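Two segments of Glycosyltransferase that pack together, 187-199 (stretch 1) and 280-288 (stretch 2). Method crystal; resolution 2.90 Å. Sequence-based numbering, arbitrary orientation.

Stretch 1 187-199: DYFDPANLTPEKL
Stretch 2, residues 280-288: SDIINLYGI

A short helix in stretch 2, which includes residues 283-287, is cradled by stretch 1, which starts as loop, tightens into a 3-10 turn at 191-193 and enters a new helix at 196. Together they bury 575 Å², counting both sides. Two register points fix the placement: the CA of Phe 189 lies 6.3 Å from the CA of Ile 283, and the CA of Leu 199 lies 5.9 Å from the CA of Asn 284.

The main bump is Ile 283, which points toward stretch 1 and is fully extended (t, t; phi/psi -66/-46). Its CD1 comes within 3.2 Å of Tyr 188 O, its CG1 packs at 3.8 Å against Leu 194 CD2, and its CG2 lies 3.9 Å from Tyr 188 CZ. A branched, buried side chain suits a hollow with several walls.

The main hollow is at Gly 287. Leu 194 (m, t; phi/psi -71/134) starts out sideways, but its end comes nearer, bringing CD1 to 3.5 Å from Gly 287 CA. A CB here would point toward stretch 1 and sit 2.5 Å from Leu 194 CD1, a clash, and 3.2 Å from Leu 199 CD2, so the bare glycine makes room for two leucines. Leu 199 (m, t) also sets CD2 3.8 Å from Ile 288 CG2. Asn 284 (chi1 m) lies beside these leucines, and the CB of Lys 198, whose side chain is not modelled beyond that atom, also packs close to it.

Nearer the start of stretch 1, Phe 189 (m, chi2 -88°) places CE1 3.8 Å from both Ile 282 CG2 and Tyr 286 CE2. The Phe 189 and Tyr 286 rings meet obliquely, centroids 5.9 Å apart and planes at 79°. Tyr 286 (m, chi2 -74°) is buried, and its hydroxyl is hydrogen-bonded elsewhere in the structure.

One hydrogen bond crosses the contact. Tyr 188 (t, chi2 87°) starts out sideways, but its end comes nearer, and it donates from OH to Asp 281 OD1 at a very short 2.4 Å, the carboxylate oxygen near the ring plane; Asp 281 is poorly ordered, so that length deserves caution.

Stretch 1 holds its bend through local bonds. Asp 190 (chi1 t), directed away from the helix, accepts from Ala 192 N at OD1, 3.2 Å. Thr 195 (p) caps the following helix, its OG1 accepting Lys 198 N at 3.0 Å. In stretch 2, Gly 287 N donates to Ile 283 O at 3.0 Å, one turn apart.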

# COMPACT_ATOMS: atom_id res chain seq x y z
N ASP A 187 -1.61 7.86 14.05
CA ASP A 187 -2.06 7.61 15.41
C ASP A 187 -1.73 6.18 15.84
O ASP A 187 -1.35 5.96 16.99
CB ASP A 187 -3.55 7.90 15.52
CG ASP A 187 -3.85 9.39 15.65
OD1 ASP A 187 -3.19 10.06 16.47
OD2 ASP A 187 -4.74 9.89 14.92
N TYR A 188 -1.83 5.22 14.92
CA TYR A 188 -1.43 3.85 15.24
C TYR A 188 0.09 3.70 15.20
O TYR A 188 0.71 3.26 16.17
CB TYR A 188 -2.10 2.86 14.29
CG TYR A 188 -1.68 1.42 14.51
CD1 TYR A 188 -2.33 0.61 15.43
CD2 TYR A 188 -0.61 0.87 13.80
CE1 TYR A 188 -1.94 -0.70 15.64
CE2 TYR A 188 -0.21 -0.44 14.01
CZ TYR A 188 -0.88 -1.22 14.93
OH TYR A 188 -0.50 -2.52 15.14
N PHE A 189 0.70 4.05 14.07
CA PHE A 189 2.16 4.05 13.95
C PHE A 189 2.68 5.33 14.61
O PHE A 189 2.95 6.35 13.97
CB PHE A 189 2.59 3.96 12.49
CG PHE A 189 2.27 2.64 11.86
CD1 PHE A 189 3.16 1.58 11.94
CD2 PHE A 189 1.07 2.45 11.18
CE1 PHE A 189 2.86 0.36 11.36
CE2 PHE A 189 0.77 1.23 10.60
CZ PHE A 189 1.67 0.19 10.69
N ASP A 190 2.82 5.25 15.93
CA ASP A 190 3.24 6.39 16.75
C ASP A 190 4.21 5.89 17.81
O ASP A 190 3.81 5.16 18.73
CB ASP A 190 2.02 7.05 17.39
CG ASP A 190 2.38 8.25 18.26
OD1 ASP A 190 3.53 8.75 18.19
OD2 ASP A 190 1.50 8.71 19.02
N PRO A 191 5.49 6.25 17.72
CA PRO A 191 6.47 5.75 18.70
C PRO A 191 6.15 6.12 20.13
O PRO A 191 6.65 5.45 21.05
CB PRO A 191 7.79 6.40 18.24
CG PRO A 191 7.57 6.69 16.79
CD PRO A 191 6.12 7.08 16.68
N ALA A 192 5.32 7.14 20.36
CA ALA A 192 4.90 7.50 21.71
C ALA A 192 3.97 6.46 22.33
O ALA A 192 3.68 6.55 23.53
CB ALA A 192 4.22 8.87 21.70
N ASN A 193 3.50 5.48 21.55
CA ASN A 193 2.66 4.41 22.06
C ASN A 193 3.45 3.18 22.49
O ASN A 193 2.89 2.30 23.14
CB ASN A 193 1.63 4.00 21.00
CG ASN A 193 0.47 4.96 20.92
OD1 ASN A 193 0.41 5.95 21.65
ND2 ASN A 193 -0.47 4.67 20.03
N LEU A 194 4.74 3.11 22.16
CA LEU A 194 5.56 1.98 22.59
C LEU A 194 5.82 2.05 24.08
O LEU A 194 6.16 3.11 24.62
CB LEU A 194 6.87 1.97 21.82
CG LEU A 194 6.74 1.92 20.30
CD1 LEU A 194 8.11 1.98 19.65
CD2 LEU A 194 5.98 0.67 19.87
N THR A 195 5.66 0.92 24.76
CA THR A 195 6.01 0.77 26.16
C THR A 195 7.26 -0.10 26.29
O THR A 195 7.47 -1.01 25.48
CB THR A 195 4.88 0.13 26.97
OG1 THR A 195 4.74 -1.25 26.61
CG2 THR A 195 3.56 0.85 26.70
N PRO A 196 8.11 0.16 27.28
CA PRO A 196 9.28 -0.71 27.47
C PRO A 196 8.92 -2.16 27.73
O PRO A 196 9.78 -3.04 27.54
CB PRO A 196 9.99 -0.08 28.68
CG PRO A 196 9.55 1.34 28.68
CD PRO A 196 8.12 1.31 28.20
N GLU A 197 7.68 -2.45 28.13
CA GLU A 197 7.26 -3.82 28.39
C GLU A 197 6.87 -4.54 27.10
O GLU A 197 7.35 -5.65 26.83
CB GLU A 197 6.09 -3.83 29.39
N LYS A 198 5.99 -3.93 26.29
CA LYS A 198 5.58 -4.55 25.04
C LYS A 198 6.77 -4.72 24.09
O LYS A 198 6.76 -5.63 23.25
CB LYS A 198 4.49 -3.71 24.37
N LEU A 199 7.79 -3.87 24.22
CA LEU A 199 9.01 -4.05 23.45
C LEU A 199 9.75 -5.31 23.89
O LEU A 199 10.15 -6.13 23.05
CB LEU A 199 9.92 -2.83 23.61
CG LEU A 199 9.46 -1.53 22.96
CD1 LEU A 199 10.36 -0.39 23.41
CD2 LEU A 199 9.47 -1.65 21.45
N SER A 280 1.38 -10.05 13.78
CA SER A 280 0.10 -9.52 14.23
C SER A 280 0.21 -8.03 14.53
O SER A 280 -0.53 -7.22 13.96
CB SER A 280 -0.38 -10.29 15.47
OG SER A 280 -1.54 -9.71 16.02
N ASP A 281 1.12 -7.66 15.41
CA ASP A 281 1.33 -6.27 15.80
C ASP A 281 2.69 -5.86 15.25
O ASP A 281 3.73 -6.09 15.86
CB ASP A 281 1.26 -6.10 17.31
CG ASP A 281 0.55 -4.83 17.71
OD1 ASP A 281 0.08 -4.11 16.81
OD2 ASP A 281 0.46 -4.55 18.93
N ILE A 282 2.66 -5.23 14.07
CA ILE A 282 3.89 -4.84 13.40
C ILE A 282 4.51 -3.60 14.06
O ILE A 282 5.69 -3.31 13.83
CB ILE A 282 3.61 -4.61 11.91
CG1 ILE A 282 4.90 -4.52 11.09
CG2 ILE A 282 2.74 -3.38 11.72
CD1 ILE A 282 5.64 -5.82 10.94
N ILE A 283 3.75 -2.89 14.89
CA ILE A 283 4.25 -1.66 15.49
C ILE A 283 5.40 -1.96 16.45
O ILE A 283 6.45 -1.30 16.41
CB ILE A 283 3.11 -0.88 16.17
CG1 ILE A 283 3.65 0.34 16.89
CG2 ILE A 283 2.31 -1.78 17.11
CD1 ILE A 283 2.61 1.12 17.66
N ASN A 284 5.23 -2.97 17.31
CA ASN A 284 6.31 -3.34 18.22
C ASN A 284 7.52 -3.88 17.47
O ASN A 284 8.64 -3.79 17.98
CB ASN A 284 5.82 -4.37 19.24
CG ASN A 284 4.76 -3.81 20.16
OD1 ASN A 284 3.61 -4.25 20.15
ND2 ASN A 284 5.14 -2.82 20.97
N LEU A 285 7.32 -4.43 16.28
CA LEU A 285 8.45 -4.91 15.49
C LEU A 285 9.23 -3.76 14.88
O LEU A 285 10.46 -3.83 14.76
CB LEU A 285 7.97 -5.88 14.42
CG LEU A 285 8.28 -7.33 14.76
CD1 LEU A 285 7.48 -8.29 13.91
CD2 LEU A 285 9.76 -7.58 14.59
N TYR A 286 8.54 -2.69 14.47
CA TYR A 286 9.24 -1.49 14.06
C TYR A 286 10.01 -0.88 15.23
O TYR A 286 11.19 -0.52 15.10
CB TYR A 286 8.26 -0.46 13.49
CG TYR A 286 7.82 -0.71 12.05
CD1 TYR A 286 8.68 -0.46 10.99
CD2 TYR A 286 6.53 -1.14 11.76
CE1 TYR A 286 8.28 -0.66 9.68
CE2 TYR A 286 6.12 -1.35 10.46
CZ TYR A 286 7.00 -1.10 9.43
OH TYR A 286 6.59 -1.31 8.13
N GLY A 287 9.36 -0.79 16.39
CA GLY A 287 9.98 -0.14 17.53
C GLY A 287 11.28 -0.79 17.97
O GLY A 287 12.18 -0.10 18.45
N ILE A 288 11.39 -2.11 17.81
CA ILE A 288 12.62 -2.80 18.20
C ILE A 288 13.69 -2.73 17.13
O ILE A 288 14.84 -3.11 17.39
CB ILE A 288 12.40 -4.29 18.54
CG1 ILE A 288 11.98 -5.07 17.30
CG2 ILE A 288 11.39 -4.43 19.66
CD1 ILE A 288 11.87 -6.57 17.53